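Local coordinates for protein prolyl-tRNA synthetase (Naegleria fowleri, PDB 6UYH) that probably catalyses the ATP-dependent attachment of proline to its cognate tRNA, and here holds the inhibitor halofuginone together with an ATP analogue, at residues E212-E224 against Q235-S247. Residues are numbered along the deposited sequence; the frame is centred on the assembly and turned at random.
Sequences EKFAGADYTTTVE and QGGTSHHLGQNFS. With HFG (7-bromo-6-chloro-3-{3-[(2R,3S)-3-hydroxypiperidin-2-yl]-2-oxopropyl}quinazolin-4(3H)-one), chain D; ANP (phosphoaminophosphonic acid-adenylate ester), chain C.
Phe214 turns an edge toward the face of His240, an edge-to-face pair with ring planes at 51°, and its own ring is covered on both sides: the backbone N of Gly216 lies over one face and C3' of halofuginone over the opposite one. Leu242 CD2 fills part of the ring's edge, and the rim of Phe246 adds to the aromatic cluster. Both nitrogens of His240 find partners at its edge, near the ring plane. ND1 pairs with Thr220 OG1 at 2.8 Å, and NE2 donates to halofuginone O7' over 2.8 Å at 157°, which together fix the rotation of the imidazole. On the other sheet face His241 CB sits over the Tyr219 ring, a CH-pi contact 3.6 Å from the centroid; Tyr219 CG lies between its backbone N and carbonyl carbon (chi1 65°), which lays the ring across His241. Tyr219 OH continues to Asp181, and His241 ND1 to Asn267.

The two strands pair as an antiparallel hairpin with a classic bulge where Asp218 and Tyr219 both face His241; a second bulge shifts the register between Thr222 and Glu224. Ser239 O accepts from both Thr221 N and Thr221 OG1, the hydroxyl (2.8 Å) lying on a lone pair. At one end Glu224 OE1 takes Gln235 NE2 on its syn lone pair, with carboxylate and amide nearly coplanar, while Thr222 OG1 donates to the anti lone pair of OE2. At the other, Asn245 ND2 bridges Gly216 O and Asp218 OD1 (3.0 Å), meeting each from above its plane.

In the class II core, the face carrying Thr238 and His240 thus serves both ligands: Thr238 OG1 (2.6 Å to O3') and Gln235 O bind the ANP ribose, and Thr220 OG1, also accepting from Phe214 N, probably orients the imidazole bonded to halofuginone.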
loop_
_atom_site.group_PDB
_atom_site.type_symbol
_atom_site.label_atom_id
_atom_site.label_comp_id
_atom_site.label_asym_id
_atom_site.label_seq_id
_atom_site.Cartn_x
_atom_site.Cartn_y
_atom_site.Cartn_z
ATOM N N GLU A 212 -1.682 19.105 24.476
ATOM C CA GLU A 212 -2.049 18.034 23.567
ATOM C C GLU A 212 -1.360 18.122 22.215
ATOM O O GLU A 212 -1.367 17.136 21.475
ATOM C CB GLU A 212 -3.568 18.007 23.363
ATOM C CG GLU A 212 -4.332 17.515 24.580
ATOM C CD GLU A 212 -4.121 16.030 24.832
ATOM O OE1 GLU A 212 -4.051 15.264 23.849
ATOM O OE2 GLU A 212 -4.019 15.632 26.011
ATOM N N LYS A 213 -0.763 19.257 21.867
ATOM C CA LYS A 213 -0.155 19.369 20.550
ATOM C C LYS A 213 1.135 18.549 20.481
ATOM O O LYS A 213 1.722 18.167 21.498
ATOM C CB LYS A 213 0.135 20.833 20.212
ATOM C CG LYS A 213 1.389 21.376 20.856
ATOM C CD LYS A 213 1.770 22.733 20.263
ATOM C CE LYS A 213 3.028 23.290 20.910
ATOM N NZ LYS A 213 4.193 22.362 20.812
ATOM N N PHE A 214 1.569 18.281 19.254
ATOM C CA PHE A 214 2.848 17.619 19.025
ATOM C C PHE A 214 3.978 18.489 19.569
ATOM O O PHE A 214 4.106 19.664 19.205
ATOM C CB PHE A 214 3.013 17.367 17.524
ATOM C CG PHE A 214 4.292 16.660 17.125
ATOM C CD1 PHE A 214 4.856 16.905 15.882
ATOM C CD2 PHE A 214 4.910 15.754 17.970
ATOM C CE1 PHE A 214 6.018 16.257 15.482
ATOM C CE2 PHE A 214 6.078 15.110 17.585
ATOM C CZ PHE A 214 6.628 15.363 16.339
ATOM N N ALA A 215 4.798 17.910 20.454
ATOM C CA ALA A 215 5.877 18.670 21.078
ATOM C C ALA A 215 6.832 19.266 20.047
ATOM O O ALA A 215 7.465 20.297 20.311
ATOM C CB ALA A 215 6.642 17.785 22.062
ATOM N N GLY A 216 6.947 18.653 18.881
ATOM C CA GLY A 216 7.747 19.232 17.826
ATOM C C GLY A 216 7.066 20.279 16.969
ATOM O O GLY A 216 7.705 20.807 16.056
ATOM N N ALA A 217 5.800 20.609 17.222
ATOM C CA ALA A 217 5.061 21.507 16.346
ATOM C C ALA A 217 4.948 22.898 16.949
ATOM O O ALA A 217 4.905 23.067 18.171
ATOM C CB ALA A 217 3.656 20.962 16.049
ATOM N N ASP A 218 4.917 23.905 16.071
ATOM C CA ASP A 218 4.507 25.235 16.510
ATOM C C ASP A 218 3.031 25.242 16.878
ATOM O O ASP A 218 2.646 25.807 17.908
ATOM C CB ASP A 218 4.804 26.273 15.431
ATOM C CG ASP A 218 6.249 26.756 15.469
ATOM O OD1 ASP A 218 6.956 26.469 16.462
ATOM O OD2 ASP A 218 6.681 27.420 14.504
ATOM N N TYR A 219 2.188 24.620 16.053
ATOM C CA TYR A 219 0.790 24.435 16.411
ATOM C C TYR A 219 0.252 23.203 15.700
ATOM O O TYR A 219 0.751 22.813 14.640
ATOM C CB TYR A 219 -0.061 25.664 16.074
ATOM C CG TYR A 219 -0.178 26.002 14.601
ATOM C CD1 TYR A 219 0.635 26.979 14.025
ATOM C CD2 TYR A 219 -1.120 25.377 13.796
ATOM C CE1 TYR A 219 0.524 27.308 12.683
ATOM C CE2 TYR A 219 -1.229 25.687 12.447
ATOM C CZ TYR A 219 -0.411 26.653 11.903
ATOM O OH TYR A 219 -0.529 26.969 10.574
ATOM N N THR A 220 -0.774 22.594 16.301
ATOM C CA THR A 220 -1.368 21.353 15.823
ATOM C C THR A 220 -2.856 21.568 15.590
ATOM O O THR A 220 -3.552 22.092 16.471
ATOM C CB THR A 220 -1.157 20.224 16.840
ATOM O OG1 THR A 220 0.241 19.931 16.948
ATOM C CG2 THR A 220 -1.898 18.964 16.421
ATOM N N THR A 221 -3.341 21.169 14.416
ATOM C CA THR A 221 -4.771 21.193 14.144
ATOM C C THR A 221 -5.290 19.762 14.094
ATOM O O THR A 221 -4.535 18.818 13.842
ATOM C CB THR A 221 -5.109 21.933 12.828
ATOM O OG1 THR A 221 -4.600 21.203 11.697
ATOM C CG2 THR A 221 -4.523 23.354 12.841
ATOM N N THR A 222 -6.586 19.604 14.372
ATOM C CA THR A 222 -7.200 18.285 14.457
ATOM C C THR A 222 -8.612 18.352 13.893
ATOM O O THR A 222 -9.228 19.418 13.870
ATOM C CB THR A 222 -7.227 17.792 15.928
ATOM O OG1 THR A 222 -7.875 16.522 16.014
ATOM C CG2 THR A 222 -7.960 18.786 16.826
ATOM N N VAL A 223 -9.116 17.214 13.416
ATOM C CA VAL A 223 -10.553 17.026 13.219
ATOM C C VAL A 223 -11.044 16.110 14.334
ATOM O O VAL A 223 -10.597 14.962 14.454
ATOM C CB VAL A 223 -10.896 16.464 11.828
ATOM C CG1 VAL A 223 -10.785 17.572 10.776
ATOM C CG2 VAL A 223 -9.981 15.284 11.447
ATOM N N GLU A 224 -11.926 16.631 15.174
ATOM C CA GLU A 224 -12.506 15.854 16.263
ATOM C C GLU A 224 -13.790 15.188 15.801
ATOM O O GLU A 224 -14.584 15.791 15.074
ATOM C CB GLU A 224 -12.793 16.745 17.466
ATOM C CG GLU A 224 -11.525 17.293 18.107
ATOM C CD GLU A 224 -10.649 16.190 18.661
ATOM O OE1 GLU A 224 -11.129 15.454 19.555
ATOM O OE2 GLU A 224 -9.501 16.040 18.186
ATOM N N GLN A 235 -9.958 11.668 18.393
ATOM C CA GLN A 235 -9.083 12.510 17.586
ATOM C C GLN A 235 -8.920 11.868 16.214
ATOM O O GLN A 235 -8.300 10.804 16.085
ATOM C CB GLN A 235 -7.749 12.697 18.306
ATOM C CG GLN A 235 -7.811 13.653 19.511
ATOM C CD GLN A 235 -8.682 13.143 20.673
ATOM O OE1 GLN A 235 -8.418 12.085 21.247
ATOM N NE2 GLN A 235 -9.719 13.904 21.019
ATOM N N GLY A 236 -9.494 12.498 15.183
ATOM C CA GLY A 236 -9.696 11.807 13.924
ATOM C C GLY A 236 -8.588 11.911 12.903
ATOM O O GLY A 236 -8.589 11.150 11.937
ATOM N N GLY A 237 -7.638 12.823 13.088
ATOM C CA GLY A 237 -6.591 13.066 12.108
ATOM C C GLY A 237 -5.904 14.366 12.476
ATOM O O GLY A 237 -6.495 15.184 13.182
ATOM N N THR A 238 -4.675 14.577 12.027
ATOM C CA THR A 238 -3.839 15.610 12.623
ATOM C C THR A 238 -3.061 16.334 11.538
ATOM O O THR A 238 -2.528 15.697 10.635
ATOM C CB THR A 238 -2.875 14.983 13.629
ATOM O OG1 THR A 238 -3.603 14.111 14.508
ATOM C CG2 THR A 238 -2.236 16.051 14.455
ATOM N N SER A 239 -2.965 17.662 11.635
ATOM C CA SER A 239 -2.179 18.427 10.667
ATOM C C SER A 239 -1.377 19.493 11.413
ATOM O O SER A 239 -1.959 20.414 11.998
ATOM C CB SER A 239 -3.091 19.043 9.604
ATOM O OG SER A 239 -2.345 19.722 8.610
ATOM N N HIS A 240 -0.050 19.355 11.404
ATOM C CA HIS A 240 0.866 20.184 12.185
ATOM C C HIS A 240 1.553 21.214 11.309
ATOM O O HIS A 240 2.016 20.888 10.214
ATOM C CB HIS A 240 1.992 19.357 12.814
ATOM C CG HIS A 240 1.543 18.174 13.602
ATOM N ND1 HIS A 240 0.991 18.285 14.859
ATOM C CD2 HIS A 240 1.613 16.849 13.335
ATOM C CE1 HIS A 240 0.713 17.081 15.320
ATOM N NE2 HIS A 240 1.087 16.192 14.417
ATOM N N HIS A 241 1.703 22.433 11.831
ATOM C CA HIS A 241 2.756 23.326 11.366
ATOM C C HIS A 241 3.970 23.140 12.272
ATOM O O HIS A 241 3.892 23.376 13.484
ATOM C CB HIS A 241 2.308 24.784 11.354
ATOM C CG HIS A 241 3.382 25.733 10.908
ATOM N ND1 HIS A 241 4.088 25.558 9.735
ATOM C CD2 HIS A 241 3.883 26.850 11.483
ATOM C CE1 HIS A 241 4.976 26.527 9.606
ATOM N NE2 HIS A 241 4.872 27.328 10.654
ATOM N N LEU A 242 5.079 22.691 11.694
ATOM C CA LEU A 242 6.283 22.412 12.464
ATOM C C LEU A 242 7.206 23.619 12.545
ATOM O O LEU A 242 8.210 23.572 13.267
ATOM C CB LEU A 242 7.024 21.206 11.861
ATOM C CG LEU A 242 6.232 19.902 11.665
ATOM C CD1 LEU A 242 7.095 18.862 10.934
ATOM C CD2 LEU A 242 5.735 19.345 13.002
ATOM N N GLY A 243 6.865 24.708 11.861
ATOM C CA GLY A 243 7.724 25.871 11.831
ATOM C C GLY A 243 9.092 25.501 11.310
ATOM O O GLY A 243 9.234 24.751 10.338
ATOM N N GLN A 244 10.119 26.017 11.984
ATOM C CA GLN A 244 11.505 25.680 11.695
ATOM C C GLN A 244 12.105 24.781 12.772
ATOM O O GLN A 244 13.331 24.656 12.862
ATOM C CB GLN A 244 12.330 26.956 11.530
ATOM C CG GLN A 244 11.854 27.841 10.380
ATOM C CD GLN A 244 12.527 29.198 10.365
ATOM O OE1 GLN A 244 12.742 29.804 11.413
ATOM N NE2 GLN A 244 12.869 29.680 9.171
ATOM N N ASN A 245 11.257 24.144 13.581
ATOM C CA ASN A 245 11.747 23.331 14.689
ATOM C C ASN A 245 12.559 22.139 14.203
ATOM O O ASN A 245 13.624 21.838 14.756
ATOM C CB ASN A 245 10.569 22.863 15.546
ATOM C CG ASN A 245 9.848 24.019 16.213
ATOM O OD1 ASN A 245 10.475 24.995 16.624
ATOM N ND2 ASN A 245 8.532 23.921 16.320
ATOM N N PHE A 246 12.073 21.441 13.175
ATOM C CA PHE A 246 12.805 20.295 12.654
ATOM C C PHE A 246 13.876 20.703 11.654
ATOM O O PHE A 246 14.889 20.007 11.527
ATOM C CB PHE A 246 11.841 19.286 12.021
ATOM C CG PHE A 246 11.149 18.408 13.028
ATOM C CD1 PHE A 246 9.957 18.810 13.615
ATOM C CD2 PHE A 246 11.702 17.192 13.407
ATOM C CE1 PHE A 246 9.322 18.008 14.550
ATOM C CE2 PHE A 246 11.069 16.387 14.337
ATOM C CZ PHE A 246 9.878 16.794 14.906
ATOM N N SER A 247 13.689 21.818 10.944
ATOM C CA SER A 247 14.723 22.237 10.007
ATOM C C SER A 247 15.961 22.735 10.738
ATOM O O SER A 247 17.077 22.606 10.224
ATOM C CB SER A 247 14.180 23.293 9.047
ATOM O OG SER A 247 13.606 24.383 9.733
HETATM O "O4'" HFG D . 3.747 11.063 14.968
HETATM C C21 HFG D . 3.638 12.147 15.503
HETATM C "C3'" HFG D . 3.607 13.431 14.708
HETATM C "C2'" HFG D . 3.107 13.310 13.262
HETATM N "N1'" HFG D . 4.016 12.529 12.414
HETATM C "C6'" HFG D . 3.604 12.548 11.005
HETATM C "C5'" HFG D . 2.218 11.992 10.815
HETATM C "C4'" HFG D . 1.221 12.718 11.723
HETATM C C39 HFG D . 1.699 12.719 13.163
HETATM O "O7'" HFG D . 0.792 13.477 13.970
HETATM C "C1'" HFG D . 3.545 12.275 17.031
HETATM N N3 HFG D . 4.104 11.109 17.712
HETATM C C4 HFG D . 5.478 10.920 17.649
HETATM O O11 HFG D . 6.200 11.723 17.087
HETATM C C10 HFG D . 5.933 9.671 18.272
HETATM C C5 HFG D . 7.290 9.354 18.299
HETATM C C2 HFG D . 3.275 10.202 18.315
HETATM N N1 HFG D . 3.630 9.092 18.856
HETATM C C9 HFG D . 4.994 8.797 18.826
HETATM C C8 HFG D . 5.413 7.576 19.353
HETATM C C7 HFG D . 6.763 7.264 19.345
HETATM BR BR1 HFG D . 7.285 5.556 19.972
HETATM C C6 HFG D . 7.694 8.155 18.853
HETATM CL CL1 HFG D . 9.397 7.825 18.963
HETATM P PG ANP C . -3.452 9.560 20.427
HETATM O O1G ANP C . -3.806 10.309 21.625
HETATM O O2G ANP C . -2.397 8.446 20.834
HETATM O O3G ANP C . -4.793 8.938 19.877
HETATM P PB ANP C . -1.264 10.704 18.729
HETATM O O1B ANP C . -0.707 12.004 19.072
HETATM O O2B ANP C . -0.361 9.580 19.323
HETATM N N3B ANP C . -2.811 10.515 19.254
HETATM P PA ANP C . -0.426 10.989 15.974
HETATM O O1A ANP C . -0.441 12.457 15.801
HETATM O O2A ANP C . 0.962 10.498 16.222
HETATM O O3A ANP C . -1.331 10.514 17.191
HETATM O "O5'" ANP C . -1.038 10.135 14.754
HETATM C "C5'" ANP C . -1.786 10.627 13.618
HETATM C "C4'" ANP C . -3.170 10.041 13.709
HETATM O "O4'" ANP C . -3.091 8.599 13.750
HETATM C "C3'" ANP C . -3.898 10.424 14.988
HETATM O "O3'" ANP C . -4.545 11.682 14.840
HETATM C "C2'" ANP C . -4.897 9.278 15.162
HETATM O "O2'" ANP C . -6.115 9.576 14.491
HETATM C "C1'" ANP C . -4.154 8.082 14.534
HETATM N N9 ANP C . -3.595 7.159 15.513
HETATM C C8 ANP C . -2.712 7.451 16.520
HETATM N N7 ANP C . -2.370 6.420 17.252
HETATM C C5 ANP C . -3.078 5.367 16.685
HETATM C C6 ANP C . -3.154 3.999 17.000
HETATM N N6 ANP C . -2.443 3.414 17.967
HETATM N N1 ANP C . -3.982 3.232 16.256
HETATM C C2 ANP C . -4.658 3.800 15.253
HETATM N N3 ANP C . -4.652 5.073 14.851
HETATM C C4 ANP C . -3.840 5.811 15.616
HETATM O O HOH W 1 9.634 27.559 14.427
HETATM O O HOH W 2 6.210 28.989 12.567
HETATM O O HOH W 3 -6.034 14.448 16.423
#